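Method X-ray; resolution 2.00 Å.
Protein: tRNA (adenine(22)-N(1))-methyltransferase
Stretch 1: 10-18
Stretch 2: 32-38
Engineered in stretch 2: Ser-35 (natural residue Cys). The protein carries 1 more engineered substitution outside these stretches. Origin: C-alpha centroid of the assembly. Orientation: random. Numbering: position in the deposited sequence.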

# COMPACT_ATOMS: atom_id res chain seq x y z
N LEU A 10 -9.51 -2.95 -5.28
CA LEU A 10 -8.66 -2.94 -6.47
C LEU A 10 -9.16 -1.93 -7.49
O LEU A 10 -8.39 -1.43 -8.29
CB LEU A 10 -8.56 -4.34 -7.07
CG LEU A 10 -7.88 -5.36 -6.18
CD1 LEU A 10 -7.51 -6.62 -6.95
CD2 LEU A 10 -6.64 -4.77 -5.53
N GLN A 11 -10.45 -1.64 -7.45
CA GLN A 11 -11.02 -0.66 -8.36
C GLN A 11 -10.32 0.65 -8.06
O GLN A 11 -9.89 1.36 -8.95
CB GLN A 11 -12.52 -0.52 -8.13
CG GLN A 11 -13.20 0.36 -9.16
CD GLN A 11 -12.93 -0.12 -10.56
OE1 GLN A 11 -13.10 -1.29 -10.87
NE2 GLN A 11 -12.50 0.79 -11.42
N THR A 12 -10.23 0.94 -6.77
CA THR A 12 -9.58 2.15 -6.29
C THR A 12 -8.15 2.20 -6.78
O THR A 12 -7.69 3.23 -7.24
CB THR A 12 -9.61 2.21 -4.75
OG1 THR A 12 -10.95 2.43 -4.31
CG2 THR A 12 -8.74 3.34 -4.23
N VAL A 13 -7.44 1.08 -6.68
CA VAL A 13 -6.06 1.01 -7.12
C VAL A 13 -5.95 1.32 -8.61
O VAL A 13 -5.12 2.11 -9.02
CB VAL A 13 -5.46 -0.38 -6.83
CG1 VAL A 13 -4.09 -0.53 -7.47
CG2 VAL A 13 -5.36 -0.61 -5.33
N ALA A 14 -6.79 0.67 -9.40
CA ALA A 14 -6.79 0.85 -10.84
C ALA A 14 -6.94 2.31 -11.28
O ALA A 14 -6.34 2.72 -12.26
CB ALA A 14 -7.87 -0.01 -11.48
N GLU A 15 -7.75 3.07 -10.57
CA GLU A 15 -7.99 4.47 -10.93
C GLU A 15 -6.75 5.35 -10.91
O GLU A 15 -6.76 6.42 -11.50
CB GLU A 15 -9.05 5.08 -10.01
CG GLU A 15 -10.40 4.39 -10.04
CD GLU A 15 -10.98 4.25 -11.44
OE1 GLU A 15 -10.74 5.14 -12.28
OE2 GLU A 15 -11.68 3.25 -11.69
N TYR A 16 -5.69 4.92 -10.24
CA TYR A 16 -4.48 5.71 -10.17
C TYR A 16 -3.46 5.31 -11.22
O TYR A 16 -2.37 5.85 -11.25
CB TYR A 16 -3.85 5.64 -8.79
CG TYR A 16 -4.65 6.37 -7.75
CD1 TYR A 16 -4.49 7.73 -7.56
CD2 TYR A 16 -5.58 5.70 -6.98
CE1 TYR A 16 -5.24 8.41 -6.62
CE2 TYR A 16 -6.32 6.37 -6.04
CZ TYR A 16 -6.15 7.72 -5.86
OH TYR A 16 -6.90 8.37 -4.93
N ILE A 17 -3.83 4.37 -12.07
CA ILE A 17 -2.93 3.94 -13.12
C ILE A 17 -2.89 5.05 -14.16
O ILE A 17 -3.92 5.43 -14.70
CB ILE A 17 -3.41 2.65 -13.78
CG1 ILE A 17 -3.37 1.51 -12.78
CG2 ILE A 17 -2.53 2.32 -14.97
CD1 ILE A 17 -4.02 0.26 -13.28
N PRO A 18 -1.72 5.58 -14.45
CA PRO A 18 -1.64 6.65 -15.44
C PRO A 18 -2.06 6.13 -16.80
O PRO A 18 -1.73 5.02 -17.16
CB PRO A 18 -0.16 7.03 -15.44
CG PRO A 18 0.42 6.39 -14.23
CD PRO A 18 -0.39 5.16 -14.00
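Stretch 2 (32-38) YLPSYAV

Stretch 2 is helical from Tyr-32 through Val-38 and continues as helix beyond it. It packs on the helix that enters stretch 1 from earlier in the chain and includes Leu-10 to Ala-14. The two helices run in broadly the same direction, their N-to-C axes 47° apart with a signed crossing angle of -47°, and the axes come within 10.4 Å of each other. The register is simple: the CA of Leu-10 lies 6.7 Å from the CA of Leu-33, and four residues further along each chain the CA of Ala-14 lies 6.7 Å from the CA of Ala-37. The step is four residues on both sides, close to one helical turn.

The backbone of stretch 2 is regular. Tyr-36 N donates to Tyr-32 O at 2.7 Å, Ala-37 N to Leu-33 O at 2.8 Å, and Val-38 N to Pro-34 O at 3.0 Å. Pro-34, which has no amide hydrogen to give, points its CA-to-CB bond away from stretch 1. In stretch 1, Ala-14 N reaches Leu-10 O at 2.9 Å, and a type I turn follows from Ala-14 to Ile-17. Ile-17, with a psi of 122°, has left helical geometry, yet its side chain still faces stretch 2.

The apolar part of the contact centres on Leu-33, the residue with the largest area covered by the other stretch. In its t, p rotamer it meets three residues of stretch 1. Its CD1 lies 3.7 Å from Ala-14 CB, its CD2 lies 4.2 Å from Val-13 CG1, and its CB is 4.4 Å from Leu-10 CD1. Leu-33 CD1 also sits 3.9 Å from the backbone atom Leu-10 O. The rule to read here is a branched residue set against a small one: Ala-14 offers only a methyl group, and Leu-33 CD1 lies directly against it. Further along, the roles are exchanged. Ala-37 is now the small residue, and Ile-17 extends its CD1 to 3.7 Å from Ala-37 CB. The turn thus adds a hydrophobic contact beyond the helical segment.

Tyr-36 joins the apolar contact to the polar one. Its CE1 lies 4.2 Å from Ala-14 CB, with the methyl group oblique to the ring, while its hydroxyl meets Gln-11. The CA-to-CB bond of Gln-11 points sideways, but the end of the side chain comes nearer to stretch 2, and Gln-11 NE2 donates a hydrogen bond to Tyr-36 OH at 2.8 Å. The same amide nitrogen donates to Glu-15 OE2 at 2.6 Å. The glutamate therefore engages the amide from within stretch 1 while the tyrosine engages it from stretch 2.

Ser-35, an engineered residue, is out of reach of stretch 1, as is Val-38.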

# COMPACT_ATOMS: atom_id res chain seq x y z
N TYR A 32 -6.37 -10.25 -12.49
CA TYR A 32 -7.62 -9.57 -12.77
C TYR A 32 -7.39 -8.07 -12.94
O TYR A 32 -7.81 -7.49 -13.93
CB TYR A 32 -8.64 -9.81 -11.66
CG TYR A 32 -9.19 -11.21 -11.62
CD1 TYR A 32 -9.44 -11.91 -12.78
CD2 TYR A 32 -9.48 -11.82 -10.41
CE1 TYR A 32 -9.95 -13.19 -12.74
CE2 TYR A 32 -9.99 -13.10 -10.37
CZ TYR A 32 -10.23 -13.77 -11.54
OH TYR A 32 -10.74 -15.04 -11.50
N LEU A 33 -6.73 -7.46 -11.98
CA LEU A 33 -6.46 -6.04 -12.01
C LEU A 33 -5.79 -5.65 -13.32
O LEU A 33 -6.27 -4.78 -14.03
CB LEU A 33 -5.59 -5.63 -10.83
CG LEU A 33 -4.98 -4.24 -10.88
CD1 LEU A 33 -6.05 -3.17 -10.90
CD2 LEU A 33 -4.06 -4.03 -9.70
N PRO A 34 -4.68 -6.30 -13.67
CA PRO A 34 -3.99 -5.97 -14.91
C PRO A 34 -4.84 -6.27 -16.15
O PRO A 34 -4.79 -5.52 -17.11
CB PRO A 34 -2.73 -6.85 -14.88
CG PRO A 34 -2.86 -7.73 -13.70
CD PRO A 34 -3.85 -7.11 -12.77
N SER A 35 -5.62 -7.34 -16.12
CA SER A 35 -6.47 -7.67 -17.25
C SER A 35 -7.50 -6.57 -17.40
O SER A 35 -7.78 -6.10 -18.49
CB SER A 35 -7.17 -9.01 -17.02
OG SER A 35 -6.28 -10.10 -17.17
N TYR A 36 -8.04 -6.16 -16.26
CA TYR A 36 -9.04 -5.11 -16.20
C TYR A 36 -8.49 -3.79 -16.71
O TYR A 36 -9.17 -3.06 -17.40
CB TYR A 36 -9.54 -4.95 -14.77
CG TYR A 36 -10.45 -3.77 -14.54
CD1 TYR A 36 -9.93 -2.50 -14.37
CD2 TYR A 36 -11.82 -3.93 -14.47
CE1 TYR A 36 -10.75 -1.43 -14.15
CE2 TYR A 36 -12.65 -2.86 -14.25
CZ TYR A 36 -12.11 -1.61 -14.09
OH TYR A 36 -12.93 -0.54 -13.88
N ALA A 37 -7.25 -3.49 -16.34
CA ALA A 37 -6.62 -2.24 -16.73
C ALA A 37 -6.34 -2.15 -18.22
O ALA A 37 -6.57 -1.12 -18.84
CB ALA A 37 -5.34 -2.02 -15.94
N VAL A 38 -5.84 -3.24 -18.78
CA VAL A 38 -5.52 -3.31 -20.19
C VAL A 38 -6.80 -3.32 -21.03
O VAL A 38 -6.88 -2.64 -22.04
CB VAL A 38 -4.66 -4.54 -20.49
CG1 VAL A 38 -4.50 -4.74 -21.98
CG2 VAL A 38 -3.32 -4.39 -19.82